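Side-chain contacts in cellulosomal scaffoldin adaptor protein B (Acetivibrio cellulolyticus, PDB 3BWZ), which contributes a type II cohesin module of a cellulosomal scaffoldin, a domain of the family that binds dockerin modules and so assembles the cellulosome: residues A[144-147]-A[151-154]; A[93-98]-A[106-111]; A[11-14]-A[19-22]; A[45-50]-A[124-129]; A[80-83]-A[88-91]. All blocks are in the same frame, centred on the assembly; numbering follows the deposited sequence.

Overall arrangement
All five contacts lie in one type II cohesin module and reach the same extended sheet, which curls into a jelly-roll-like sandwich. Interactions 1 and 2 sit near one end, their centres 11 Å apart, on the far side of the chain's centre from interactions 3 and 4. Those two are also 11 Å apart between centres and touch through Leu11 CD2 and Ile128 CD1 at 3.9 Å, whereas the centres of interactions 1 and 3 are 30 Å apart. Interaction 5 shares strand 88-94 with interaction 2 and is nested in the long loop closed by interaction 4. The ethanediol at interaction 3 is probably from the crystallisation liquor.

Interaction 1 (A[144-147]-A[151-154]); sequences VLFD and DRIQ
The ring of Phe146 has the carbonyl O of Asp151 at its edge, near the ring plane, while CG of Arg152 approaches CE2 obliquely at 3.7 Å. The guanidinium plane is turned 75° from the ring, so the two do not stack; the aliphatic part of the arginine makes the contact, and its CD also meets Val144 CG1 at 3.6 Å. The carboxylates of Asp147 and Asp151 lie side by side with their planes 71° apart. Asp147 CG sits between its backbone N and carbonyl carbon (chi1 70°), which folds the carboxylate back so that OD1 accepts Asp151 N at 3.1 Å, from above the carboxylate plane, as well as Asn149 N. One water donates to OD2 of both aspartates and probably eases their like charges; a second joins Asp147 OD2 to Arg152 O. Backbone bonds Ile153 N to Leu145 O and Asp147 N to Asp151 O, both 2.8 Å, frame the single bridge between Phe146 and Arg152. Ile153 CB also meets Leu145 CB at 4.3 Å. The segment 151-154 thus folds back along the end of strand 143-147, whose other edge pairs with strand 34-42, before the chain enters strand 158-165.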
loop_
_atom_site.group_PDB
_atom_site.type_symbol
_atom_site.label_atom_id
_atom_site.label_comp_id
_atom_site.label_asym_id
_atom_site.label_seq_id
_atom_site.Cartn_x
_atom_site.Cartn_y
_atom_site.Cartn_z
ATOM N N VAL A 144 9.718 2.675 -0.536
ATOM C CA VAL A 144 11.031 2.092 -0.355
ATOM C C VAL A 144 10.835 0.593 -0.551
ATOM O O VAL A 144 10.048 -0.019 0.188
ATOM C CB VAL A 144 11.643 2.371 1.024
ATOM C CG1 VAL A 144 13.009 1.732 1.114
ATOM C CG2 VAL A 144 11.753 3.836 1.257
ATOM N N LEU A 145 11.518 0.019 -1.540
ATOM C CA LEU A 145 11.462 -1.416 -1.786
ATOM C C LEU A 145 12.803 -2.029 -1.446
ATOM O O LEU A 145 13.837 -1.415 -1.713
ATOM C CB LEU A 145 11.107 -1.684 -3.252
ATOM C CG LEU A 145 9.897 -0.943 -3.827
ATOM C CD1 LEU A 145 9.673 -1.382 -5.280
ATOM C CD2 LEU A 145 8.648 -1.095 -2.968
ATOM N N PHE A 146 12.778 -3.214 -0.859
ATOM C CA PHE A 146 13.985 -3.933 -0.460
ATOM C C PHE A 146 14.150 -5.203 -1.268
ATOM O O PHE A 146 13.161 -5.843 -1.612
ATOM C CB PHE A 146 13.935 -4.313 1.023
ATOM C CG PHE A 146 13.818 -3.145 1.921
ATOM C CD1 PHE A 146 12.626 -2.836 2.539
ATOM C CD2 PHE A 146 14.912 -2.344 2.172
ATOM C CE1 PHE A 146 12.529 -1.734 3.371
ATOM C CE2 PHE A 146 14.816 -1.242 3.021
ATOM C CZ PHE A 146 13.628 -0.945 3.595
ATOM N N ASP A 147 15.397 -5.589 -1.519
ATOM C CA ASP A 147 15.717 -6.871 -2.097
ATOM C C ASP A 147 16.065 -7.885 -1.001
ATOM O O ASP A 147 16.079 -7.580 0.200
ATOM C CB ASP A 147 16.818 -6.743 -3.171
ATOM C CG ASP A 147 18.192 -6.418 -2.617
ATOM O OD1 ASP A 147 18.478 -6.729 -1.453
ATOM O OD2 ASP A 147 19.000 -5.832 -3.392
ATOM N N ASP A 151 19.013 -4.824 0.906
ATOM C CA ASP A 151 19.353 -3.543 0.318
ATOM C C ASP A 151 18.135 -2.906 -0.308
ATOM O O ASP A 151 17.256 -3.568 -0.814
ATOM C CB ASP A 151 20.431 -3.707 -0.741
ATOM C CG ASP A 151 21.726 -4.250 -0.173
ATOM O OD1 ASP A 151 22.103 -3.827 0.939
ATOM O OD2 ASP A 151 22.337 -5.122 -0.822
ATOM N N ARG A 152 18.120 -1.588 -0.331
ATOM C CA ARG A 152 17.094 -0.854 -1.050
ATOM C C ARG A 152 17.268 -1.040 -2.538
ATOM O O ARG A 152 18.392 -1.067 -3.067
ATOM C CB ARG A 152 17.126 0.635 -0.723
ATOM C CG ARG A 152 16.645 0.927 0.664
ATOM C CD ARG A 152 16.581 2.420 0.975
ATOM N NE ARG A 152 17.907 2.964 0.850
ATOM C CZ ARG A 152 18.437 3.562 -0.206
ATOM N NH1 ARG A 152 17.753 3.890 -1.306
ATOM N NH2 ARG A 152 19.706 3.887 -0.120
ATOM N N ILE A 153 16.144 -1.164 -3.220
ATOM C CA ILE A 153 16.091 -1.163 -4.668
ATOM C C ILE A 153 15.902 0.288 -5.056
ATOM O O ILE A 153 14.818 0.846 -4.906
ATOM C CB ILE A 153 14.950 -2.056 -5.143
ATOM C CG1 ILE A 153 15.206 -3.499 -4.690
ATOM C CG2 ILE A 153 14.776 -1.966 -6.666
ATOM C CD1 ILE A 153 14.036 -4.444 -4.888
ATOM N N GLN A 154 17.009 0.908 -5.460
ATOM C CA GLN A 154 17.154 2.371 -5.545
ATOM C C GLN A 154 16.733 2.941 -6.878
ATOM O O GLN A 154 16.693 4.159 -7.031
ATOM C CB GLN A 154 18.648 2.754 -5.256
ATOM C CG GLN A 154 19.388 3.884 -6.063
ATOM C CD GLN A 154 20.117 3.389 -7.299
ATOM O OE1 GLN A 154 20.915 4.123 -7.883
ATOM N NE2 GLN A 154 19.865 2.138 -7.692
HETATM O O HOH W 1 21.622 -6.369 -3.019
HETATM O O HOH W 2 19.300 -3.287 -4.552
#

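Interaction 2 (A[93-98]-A[106-111]); sequences KAYVSL and APEQTG
Tyr95 and Glu108 reach toward each other from backbones whose CA atoms are 11.0 Å apart, and their side chains meet at about a right angle. The phenol OH donates to Glu108 OE2 at 2.6 Å, the one hydrogen bond between the two segments. The carboxylate comes to the edge of the ring, with OE2 in the ring plane, and its own plane is turned 67° from that of the ring. The hydroxyl meets OE2 on its syn side, 18° out of the carboxylate plane. OE1 is farther from the hydroxyl, 3.3 Å from Tyr95 OH, and stands 3.6 Å from the ring carbon CE1. With CD anti to CA (chi2 174°), the Glu108 chain is extended and spans the gap. Each polar end has a further partner: OE1 accepts the backbone N of Leu70, and the tyrosine oxygen is also bonded to Ser72 N. In this conformer of Glu108, one of two, both carboxylate oxygens are held, which restrains its rotation. The rings of Tyr101 and Phe74 pack edge-to-face with Tyr95 and hold its ring, while Tyr101 OH, bonded to Glu108 N, separately fixes the backbone of the acid. Glu108 is itself the centre of an inverse gamma turn. A hydrogen bond from a buried tyrosine to a partly exposed glutamate thus links two loops: it ties the chain leaving strand 88-94 to the stretch between helix 98-104 and strand 111-120, at one end of the cohesin beta sandwich.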
loop_
_atom_site.group_PDB
_atom_site.type_symbol
_atom_site.label_atom_id
_atom_site.label_comp_id
_atom_site.label_asym_id
_atom_site.label_seq_id
_atom_site.Cartn_x
_atom_site.Cartn_y
_atom_site.Cartn_z
ATOM N N LYS A 93 6.622 -3.596 5.933
ATOM C CA LYS A 93 6.322 -5.011 5.907
ATOM C C LYS A 93 7.455 -5.679 5.174
ATOM O O LYS A 93 7.655 -5.411 3.991
ATOM C CB LYS A 93 4.985 -5.184 5.142
ATOM C CG LYS A 93 4.370 -6.519 5.132
ATOM C CD LYS A 93 2.982 -6.468 4.490
ATOM C CE LYS A 93 2.357 -7.798 4.543
ATOM N NZ LYS A 93 0.998 -7.715 4.011
ATOM N N ALA A 94 8.198 -6.541 5.857
ATOM C CA ALA A 94 9.411 -7.086 5.272
ATOM C C ALA A 94 9.817 -8.391 5.917
ATOM O O ALA A 94 9.709 -8.572 7.124
ATOM C CB ALA A 94 10.554 -6.063 5.349
ATOM N N TYR A 95 10.318 -9.295 5.103
ATOM C CA TYR A 95 10.922 -10.505 5.628
ATOM C C TYR A 95 12.238 -10.210 6.344
ATOM O O TYR A 95 13.028 -9.399 5.888
ATOM C CB TYR A 95 11.176 -11.499 4.515
ATOM C CG TYR A 95 9.944 -12.088 3.842
ATOM C CD1 TYR A 95 9.980 -12.427 2.496
ATOM C CD2 TYR A 95 8.777 -12.396 4.547
ATOM C CE1 TYR A 95 8.903 -13.047 1.881
ATOM C CE2 TYR A 95 7.716 -13.001 3.927
ATOM C CZ TYR A 95 7.782 -13.322 2.606
ATOM O OH TYR A 95 6.686 -13.929 2.034
ATOM N N VAL A 96 12.482 -10.900 7.464
ATOM C CA VAL A 96 13.709 -10.767 8.222
ATOM C C VAL A 96 14.657 -11.938 7.982
ATOM O O VAL A 96 15.867 -11.756 7.963
ATOM C CB VAL A 96 13.399 -10.595 9.735
ATOM C CG1 VAL A 96 14.671 -10.579 10.584
ATOM C CG2 VAL A 96 12.577 -9.328 9.947
ATOM N N SER A 97 14.108 -13.136 7.785
ATOM C CA SER A 97 14.926 -14.343 7.601
ATOM C C SER A 97 15.352 -14.452 6.153
ATOM O O SER A 97 14.904 -15.337 5.393
ATOM C CB SER A 97 14.147 -15.568 8.043
ATOM O OG SER A 97 13.834 -15.498 9.413
ATOM N N LEU A 98 16.235 -13.538 5.756
ATOM C CA LEU A 98 16.577 -13.385 4.342
ATOM C C LEU A 98 17.454 -14.490 3.789
ATOM O O LEU A 98 17.324 -14.839 2.625
ATOM C CB LEU A 98 17.193 -12.012 4.090
ATOM C CG LEU A 98 16.249 -10.826 4.318
ATOM C CD1 LEU A 98 16.973 -9.513 4.092
ATOM C CD2 LEU A 98 15.014 -10.909 3.409
ATOM N N ALA A 106 12.807 -18.609 -4.932
ATOM C CA ALA A 106 11.504 -18.375 -5.547
ATOM C C ALA A 106 11.015 -16.982 -5.136
ATOM O O ALA A 106 10.030 -16.819 -4.425
ATOM C CB ALA A 106 10.534 -19.462 -5.126
ATOM N N PRO A 107 11.720 -15.943 -5.587
ATOM C CA PRO A 107 11.415 -14.588 -5.114
ATOM C C PRO A 107 10.020 -14.114 -5.521
ATOM O O PRO A 107 9.534 -14.402 -6.620
ATOM C CB PRO A 107 12.499 -13.724 -5.775
ATOM C CG PRO A 107 12.912 -14.486 -6.977
ATOM C CD PRO A 107 12.827 -15.943 -6.558
ATOM N N GLU A 108 9.388 -13.409 -4.605
ATOM C CA GLU A 108 8.049 -12.847 -4.781
ATOM C C GLU A 108 8.105 -11.505 -5.483
ATOM O O GLU A 108 8.013 -10.461 -4.847
ATOM C CB GLU A 108 7.457 -12.617 -3.415
ATOM C CG GLU A 108 7.308 -13.846 -2.622
ATOM C CD GLU A 108 6.865 -13.549 -1.228
ATOM O OE1 GLU A 108 6.698 -12.363 -0.855
ATOM O OE2 GLU A 108 6.676 -14.519 -0.491
ATOM N N GLN A 109 8.247 -11.524 -6.810
ATOM C CA GLN A 109 8.520 -10.328 -7.608
ATOM C C GLN A 109 7.272 -9.614 -8.076
ATOM O O GLN A 109 7.350 -8.434 -8.453
ATOM C CB GLN A 109 9.406 -10.692 -8.804
ATOM C CG GLN A 109 10.683 -11.389 -8.346
ATOM C CD GLN A 109 11.734 -11.514 -9.411
ATOM O OE1 GLN A 109 11.460 -11.424 -10.633
ATOM N NE2 GLN A 109 12.933 -11.691 -8.989
ATOM N N THR A 110 6.146 -10.323 -8.071
ATOM C CA THR A 110 4.884 -9.803 -8.589
ATOM C C THR A 110 3.779 -10.250 -7.660
ATOM O O THR A 110 3.627 -11.440 -7.396
ATOM C CB THR A 110 4.616 -10.316 -10.010
ATOM O OG1 THR A 110 5.631 -9.784 -10.866
ATOM C CG2 THR A 110 3.249 -9.886 -10.520
ATOM N N GLY A 111 2.990 -9.300 -7.163
ATOM C CA GLY A 111 1.846 -9.633 -6.325
ATOM C C GLY A 111 1.364 -8.449 -5.538
ATOM O O GLY A 111 1.824 -7.330 -5.734
#

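Interaction 3 (A[11-14]-A[19-22]); sequences LDKT and GEIV. With EDO (1,2-ethanediol), chain F.
Lys13 carries the close-fitting polar part of this contact, its ammonium held by two acceptors of the segment 19-22. NZ forms a salt bridge with Glu20 OE1 at 2.8 Å, using the anti lone pair of that oxygen, and donates to the carbonyl O of Ile21 at 2.8 Å, tilted 29° from the carbonyl plane. The lysine chain is fully extended beyond CG, which brings CE up in front of the same oxygen, 3.3 Å from Ile21 O. The other carboxylate oxygen, Glu20 OE2, takes Ser17 N and steadies the acid. Apolar contact is looser: Val22 CG1 lies 4.1 Å from Leu11 CD1, the two side chains crossing at a slant. On the wetter side, Asp12 reaches the strand through water, which donates to Asp12 OD2 and to Ile21 O, while OD1 accepts the backbone N of Thr23 directly. Farther out, the hydroxyl of Thr14 shares a hydrogen bond of 2.7 Å between OG1 and O1 of ethanediol. The contact closes the turn between strands 6-11 and 21-29, which pair antiparallel; Leu11 rests on Ala163 of strand 158-165, whereas Val22 packs against both Ile165 and Val120, the latter in strand 111-120.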
loop_
_atom_site.group_PDB
_atom_site.type_symbol
_atom_site.label_atom_id
_atom_site.label_comp_id
_atom_site.label_asym_id
_atom_site.label_seq_id
_atom_site.Cartn_x
_atom_site.Cartn_y
_atom_site.Cartn_z
ATOM N N LEU A 11 -7.482 0.165 -7.360
ATOM C CA LEU A 11 -8.783 0.074 -6.689
ATOM C C LEU A 11 -9.687 -0.945 -7.350
ATOM O O LEU A 11 -9.657 -1.138 -8.566
ATOM C CB LEU A 11 -9.503 1.422 -6.712
ATOM C CG LEU A 11 -8.680 2.595 -6.205
ATOM C CD1 LEU A 11 -9.548 3.868 -6.166
ATOM C CD2 LEU A 11 -8.033 2.319 -4.888
ATOM N N ASP A 12 -10.537 -1.584 -6.561
ATOM C CA ASP A 12 -11.525 -2.492 -7.115
ATOM C C ASP A 12 -12.734 -1.803 -7.734
ATOM O O ASP A 12 -13.534 -2.458 -8.391
ATOM C CB ASP A 12 -11.967 -3.534 -6.083
ATOM C CG ASP A 12 -12.751 -2.946 -4.922
ATOM O OD1 ASP A 12 -12.540 -1.781 -4.556
ATOM O OD2 ASP A 12 -13.545 -3.733 -4.342
ATOM N N LYS A 13 -12.909 -0.523 -7.468
ATOM C CA LYS A 13 -14.036 0.269 -7.898
ATOM C C LYS A 13 -13.529 1.613 -8.476
ATOM O O LYS A 13 -12.536 2.150 -8.010
ATOM C CB LYS A 13 -14.953 0.559 -6.701
ATOM C CG LYS A 13 -15.640 -0.647 -6.143
ATOM C CD LYS A 13 -16.392 -0.337 -4.869
ATOM C CE LYS A 13 -17.098 -1.590 -4.318
ATOM N NZ LYS A 13 -17.845 -1.390 -3.075
ATOM N N THR A 14 -14.196 2.096 -9.509
ATOM C CA THR A 14 -13.997 3.436 -10.038
ATOM C C THR A 14 -14.922 4.458 -9.445
ATOM O O THR A 14 -14.613 5.666 -9.383
ATOM C CB THR A 14 -14.081 3.476 -11.634
ATOM O OG1 THR A 14 -15.398 3.061 -12.082
ATOM C CG2 THR A 14 -13.006 2.654 -12.279
ATOM N N GLY A 19 -20.791 5.129 2.019
ATOM C CA GLY A 19 -20.871 3.948 2.828
ATOM C C GLY A 19 -20.238 2.707 2.232
ATOM O O GLY A 19 -20.029 1.719 2.944
ATOM N N GLU A 20 -19.959 2.713 0.940
ATOM C CA GLU A 20 -19.331 1.561 0.343
ATOM C C GLU A 20 -17.869 1.436 0.772
ATOM O O GLU A 20 -17.226 2.410 1.172
ATOM C CB GLU A 20 -19.385 1.651 -1.176
ATOM C CG GLU A 20 -20.715 1.338 -1.779
ATOM C CD GLU A 20 -20.621 1.196 -3.292
ATOM O OE1 GLU A 20 -19.776 0.434 -3.798
ATOM O OE2 GLU A 20 -21.383 1.851 -3.974
ATOM N N ILE A 21 -17.343 0.222 0.611
ATOM C CA ILE A 21 -15.928 -0.041 0.834
ATOM C C ILE A 21 -15.208 -0.080 -0.517
ATOM O O ILE A 21 -15.625 -0.806 -1.432
ATOM C CB ILE A 21 -15.716 -1.372 1.593
ATOM C CG1 ILE A 21 -16.507 -1.370 2.904
ATOM C CG2 ILE A 21 -14.225 -1.610 1.837
ATOM C CD1 ILE A 21 -16.259 -0.195 3.817
ATOM N N VAL A 22 -14.127 0.668 -0.608
ATOM C CA VAL A 22 -13.243 0.652 -1.754
ATOM C C VAL A 22 -11.951 -0.016 -1.308
ATOM O O VAL A 22 -11.341 0.384 -0.300
ATOM C CB VAL A 22 -12.947 2.102 -2.224
ATOM C CG1 VAL A 22 -11.879 2.110 -3.331
ATOM C CG2 VAL A 22 -14.216 2.811 -2.667
HETATM C C1 EDO F . -15.311 0.259 -14.275
HETATM O O1 EDO F . -15.723 0.468 -12.922
HETATM C C2 EDO F . -16.233 -0.710 -14.995
HETATM O O2 EDO F . -16.130 -2.054 -14.552
HETATM O O HOH W 3 -14.230 -3.166 -1.864
#

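Interaction 4 (A[45-50]-A[124-129]); sequences PAVLQP and ETSSIS
No backbone hydrogen bond joins segments 45-50 and 124-129, whose closest CA atoms, those of Val47 and Glu124, are 7.0 Å apart, so side chains alone bridge them. Val47 divides its two methyls between two partners. CG1, anti to the backbone N (chi1 -179°), meets Ser126 CB at 3.7 Å, while CG2 lies against the carboxylate of Glu124, 3.6 Å from OE2. The glutamate is extended and crosses the valine at about a right angle, so that the methyl CG2 sits over the face of the carboxylate, about as far from CD as from either oxygen. Ser126 also has its hydroxyl near the valine, with OG 3.8 Å from Val47 CB. Deeper in, Leu48 sends CD1 to Ile128, touching CG1 at 3.7 Å and CD1 at 3.8 Å; these two side chains again meet roughly at right angles. Phe118 of strand 111-120 packs on both Leu48 and Ile128, and Val120 adds to the surface around Leu48. Strand 126-130 is meanwhile hydrogen-bonded to strand 158-165, through Ser126 with Ile165 and Ile128 with Ala163. The chemistry is graded, from a methyl over a carboxylate face at the partly exposed end to purely aliphatic contact inside, which implies that dispersion and burial of apolar surface, rather than directional bonds, hold these segments together.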
loop_
_atom_site.group_PDB
_atom_site.type_symbol
_atom_site.label_atom_id
_atom_site.label_comp_id
_atom_site.label_asym_id
_atom_site.label_seq_id
_atom_site.Cartn_x
_atom_site.Cartn_y
_atom_site.Cartn_z
ATOM N N PRO A 45 -8.973 12.501 4.763
ATOM C CA PRO A 45 -9.735 11.887 5.834
ATOM C C PRO A 45 -11.143 12.456 6.003
ATOM O O PRO A 45 -11.918 11.896 6.754
ATOM C CB PRO A 45 -8.880 12.191 7.063
ATOM C CG PRO A 45 -8.200 13.476 6.729
ATOM C CD PRO A 45 -7.900 13.380 5.271
ATOM N N ALA A 46 -11.476 13.513 5.277
ATOM C CA ALA A 46 -12.869 13.966 5.209
ATOM C C ALA A 46 -13.694 13.074 4.289
ATOM O O ALA A 46 -14.921 13.059 4.380
ATOM C CB ALA A 46 -12.975 15.429 4.745
ATOM N N VAL A 47 -13.029 12.391 3.370
ATOM C CA VAL A 47 -13.721 11.659 2.308
ATOM C C VAL A 47 -13.697 10.154 2.498
ATOM O O VAL A 47 -14.687 9.494 2.211
ATOM C CB VAL A 47 -13.152 12.062 0.934
ATOM C CG1 VAL A 47 -13.871 11.319 -0.198
ATOM C CG2 VAL A 47 -13.282 13.571 0.721
ATOM N N LEU A 48 -12.563 9.626 2.952
ATOM C CA LEU A 48 -12.353 8.187 3.085
ATOM C C LEU A 48 -11.861 7.871 4.484
ATOM O O LEU A 48 -11.105 8.661 5.066
ATOM C CB LEU A 48 -11.295 7.692 2.092
ATOM C CG LEU A 48 -11.599 7.890 0.599
ATOM C CD1 LEU A 48 -10.422 7.368 -0.217
ATOM C CD2 LEU A 48 -12.920 7.230 0.169
ATOM N N GLN A 49 -12.220 6.688 4.977
ATOM C CA GLN A 49 -11.758 6.221 6.294
ATOM C C GLN A 49 -11.208 4.813 6.163
ATOM O O GLN A 49 -11.929 3.919 5.733
ATOM C CB GLN A 49 -12.904 6.186 7.285
ATOM C CG GLN A 49 -12.505 5.651 8.648
ATOM C CD GLN A 49 -13.640 5.554 9.630
ATOM O OE1 GLN A 49 -13.467 5.791 10.854
ATOM N NE2 GLN A 49 -14.783 5.236 9.137
ATOM N N PRO A 50 -9.937 4.570 6.554
ATOM C CA PRO A 50 -9.399 3.216 6.434
ATOM C C PRO A 50 -10.023 2.301 7.486
ATOM O O PRO A 50 -10.131 2.666 8.674
ATOM C CB PRO A 50 -7.891 3.422 6.651
ATOM C CG PRO A 50 -7.794 4.638 7.477
ATOM C CD PRO A 50 -8.929 5.516 7.066
ATOM N N GLU A 124 -17.343 12.398 -3.358
ATOM C CA GLU A 124 -16.506 13.449 -3.890
ATOM C C GLU A 124 -15.314 12.798 -4.568
ATOM O O GLU A 124 -14.745 11.856 -4.023
ATOM C CB GLU A 124 -16.024 14.300 -2.700
ATOM C CG GLU A 124 -15.017 15.398 -2.898
ATOM C CD GLU A 124 -14.709 16.081 -1.551
ATOM O OE1 GLU A 124 -13.595 16.595 -1.392
ATOM O OE2 GLU A 124 -15.581 16.027 -0.650
ATOM N N THR A 125 -14.868 13.346 -5.684
ATOM C CA THR A 125 -13.676 12.855 -6.338
ATOM C C THR A 125 -12.507 12.985 -5.365
ATOM O O THR A 125 -12.299 14.048 -4.780
ATOM C CB THR A 125 -13.384 13.678 -7.601
ATOM O OG1 THR A 125 -14.581 13.741 -8.384
ATOM C CG2 THR A 125 -12.228 13.071 -8.409
ATOM N N SER A 126 -11.708 11.943 -5.210
ATOM C CA SER A 126 -10.646 11.957 -4.218
ATOM C C SER A 126 -9.543 10.969 -4.598
ATOM O O SER A 126 -9.781 9.940 -5.217
ATOM C CB SER A 126 -11.267 11.586 -2.869
ATOM O OG SER A 126 -10.434 11.935 -1.769
ATOM N N SER A 127 -8.344 11.279 -4.155
ATOM C CA SER A 127 -7.143 10.525 -4.502
ATOM C C SER A 127 -6.573 9.752 -3.330
ATOM O O SER A 127 -6.554 10.254 -2.198
ATOM C CB SER A 127 -6.061 11.486 -4.975
ATOM O OG SER A 127 -6.474 12.080 -6.176
ATOM N N ILE A 128 -6.065 8.555 -3.613
ATOM C CA ILE A 128 -5.274 7.773 -2.685
ATOM C C ILE A 128 -3.881 7.742 -3.310
ATOM O O ILE A 128 -3.699 7.232 -4.414
ATOM C CB ILE A 128 -5.862 6.344 -2.498
ATOM C CG1 ILE A 128 -7.298 6.420 -1.932
ATOM C CG2 ILE A 128 -4.977 5.521 -1.566
ATOM C CD1 ILE A 128 -8.091 5.149 -2.215
ATOM N N SER A 129 -2.903 8.292 -2.608
ATOM C CA SER A 129 -1.586 8.503 -3.171
ATOM C C SER A 129 -0.498 7.870 -2.321
ATOM O O SER A 129 -0.728 7.486 -1.171
ATOM C CB SER A 129 -1.250 9.974 -3.270
ATOM O OG SER A 129 -1.473 10.650 -2.091
#

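Interaction 5 (A[80-83]-A[88-91])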
loop_
_atom_site.group_PDB
_atom_site.type_symbol
_atom_site.label_atom_id
_atom_site.label_comp_id
_atom_site.label_asym_id
_atom_site.label_seq_id
_atom_site.Cartn_x
_atom_site.Cartn_y
_atom_site.Cartn_z
ATOM N N ALA A 80 3.169 -0.166 11.720
ATOM C CA ALA A 80 2.481 0.963 11.125
ATOM C C ALA A 80 2.378 2.107 12.096
ATOM O O ALA A 80 2.214 1.903 13.298
ATOM C CB ALA A 80 1.071 0.571 10.635
ATOM N N ASP A 81 2.404 3.313 11.551
ATOM C CA ASP A 81 2.076 4.524 12.295
ATOM C C ASP A 81 1.221 5.394 11.383
ATOM O O ASP A 81 1.647 5.774 10.292
ATOM C CB ASP A 81 3.317 5.279 12.760
ATOM C CG ASP A 81 2.963 6.452 13.639
ATOM O OD1 ASP A 81 2.305 6.239 14.672
ATOM O OD2 ASP A 81 3.284 7.589 13.297
ATOM N N ASN A 82 -0.007 5.655 11.829
ATOM C CA ASN A 82 -0.980 6.342 11.025
ATOM C C ASN A 82 -1.400 7.636 11.699
ATOM O O ASN A 82 -1.631 7.662 12.901
ATOM C CB ASN A 82 -2.213 5.460 10.857
ATOM C CG ASN A 82 -1.872 4.064 10.388
ATOM O OD1 ASN A 82 -1.057 3.900 9.477
ATOM N ND2 ASN A 82 -2.515 3.040 10.993
ATOM N N ASP A 83 -1.519 8.694 10.915
ATOM C CA ASP A 83 -2.089 9.957 11.375
ATOM C C ASP A 83 -3.463 10.063 10.736
ATOM O O ASP A 83 -3.590 10.393 9.555
ATOM C CB ASP A 83 -1.197 11.127 10.999
ATOM C CG ASP A 83 -1.696 12.437 11.551
ATOM O OD1 ASP A 83 -2.918 12.594 11.758
ATOM O OD2 ASP A 83 -0.870 13.342 11.748
ATOM N N ILE A 88 -2.580 10.016 6.794
ATOM C CA ILE A 88 -1.283 9.459 6.412
ATOM C C ILE A 88 -1.154 8.063 7.025
ATOM O O ILE A 88 -1.325 7.907 8.231
ATOM C CB ILE A 88 -0.096 10.328 6.908
ATOM C CG1 ILE A 88 -0.173 11.751 6.358
ATOM C CG2 ILE A 88 1.251 9.659 6.537
ATOM C CD1 ILE A 88 0.708 12.718 7.126
ATOM N N LEU A 89 -0.834 7.069 6.200
ATOM C CA LEU A 89 -0.560 5.712 6.649
ATOM C C LEU A 89 0.901 5.432 6.286
ATOM O O LEU A 89 1.256 5.404 5.109
ATOM C CB LEU A 89 -1.456 4.684 5.934
ATOM C CG LEU A 89 -2.959 4.974 5.932
ATOM C CD1 LEU A 89 -3.699 3.880 5.141
ATOM C CD2 LEU A 89 -3.509 5.084 7.348
ATOM N N ASN A 90 1.735 5.203 7.289
ATOM C CA ASN A 90 3.161 4.904 7.079
ATOM C C ASN A 90 3.384 3.515 7.656
ATOM O O ASN A 90 3.156 3.306 8.832
ATOM C CB ASN A 90 4.008 5.991 7.780
ATOM C CG ASN A 90 5.540 5.863 7.619
ATOM O OD1 ASN A 90 6.284 6.916 7.699
ATOM N ND2 ASN A 90 6.047 4.696 7.637
ATOM N N PHE A 91 3.791 2.561 6.832
ATOM C CA PHE A 91 3.943 1.209 7.307
ATOM C C PHE A 91 5.077 0.506 6.610
ATOM O O PHE A 91 5.481 0.865 5.509
ATOM C CB PHE A 91 2.632 0.412 7.163
ATOM C CG PHE A 91 2.102 0.353 5.753
ATOM C CD1 PHE A 91 2.431 -0.684 4.898
ATOM C CD2 PHE A 91 1.252 1.360 5.276
ATOM C CE1 PHE A 91 1.943 -0.700 3.596
ATOM C CE2 PHE A 91 0.749 1.327 3.991
ATOM C CZ PHE A 91 1.098 0.279 3.172
#
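Asp81 and Asn90 form a hydrogen-bonded antiparallel pair, as do Asp83 and Ile88, and together they account for four backbone bonds. Asp81 N gives to Asn90 O at 2.8 Å in a nearly straight bond (172°), answered by a longer one from Asn90 N to Asp81 O at 3.1 Å. At the other pair, Asp83 N reaches Ile88 O at 2.8 Å, and Ile88 N returns a bond to Asp83 O at 3.0 Å. Two of these carbonyls also take CA-H...O contacts: Asn90 O from Ala80 CA and Ile88 O from Asn82 CA, the latter at 3.2 Å. Asn82 and Leu89 share a face with Ala80 and Phe91. The amide of Asn82 leans over Leu89, with OD1 3.5 Å from CD2, while its ND2 is spent on the carbonyls of Thr59 and Thr62; two acceptors thus fix the amide's rotation. On the same face, Ala80 CB meets Phe91 CB at 3.8 Å, but the phenyl ring turns from the partner strand, its CG between backbone N and carbonyl carbon (chi1 58°), to pack on Leu39 and Met41. On the other face, Asp83 forms a salt bridge through OD2 with Lys86 of the connecting turn. The backbones of Leu89 and Phe91 bond outward to Met41 and Leu39, so the antiparallel beta hairpin of strands 77-83 and 88-94 (170°) also pairs, through strand 88-94, with strand 34-42 of the cohesin sandwich.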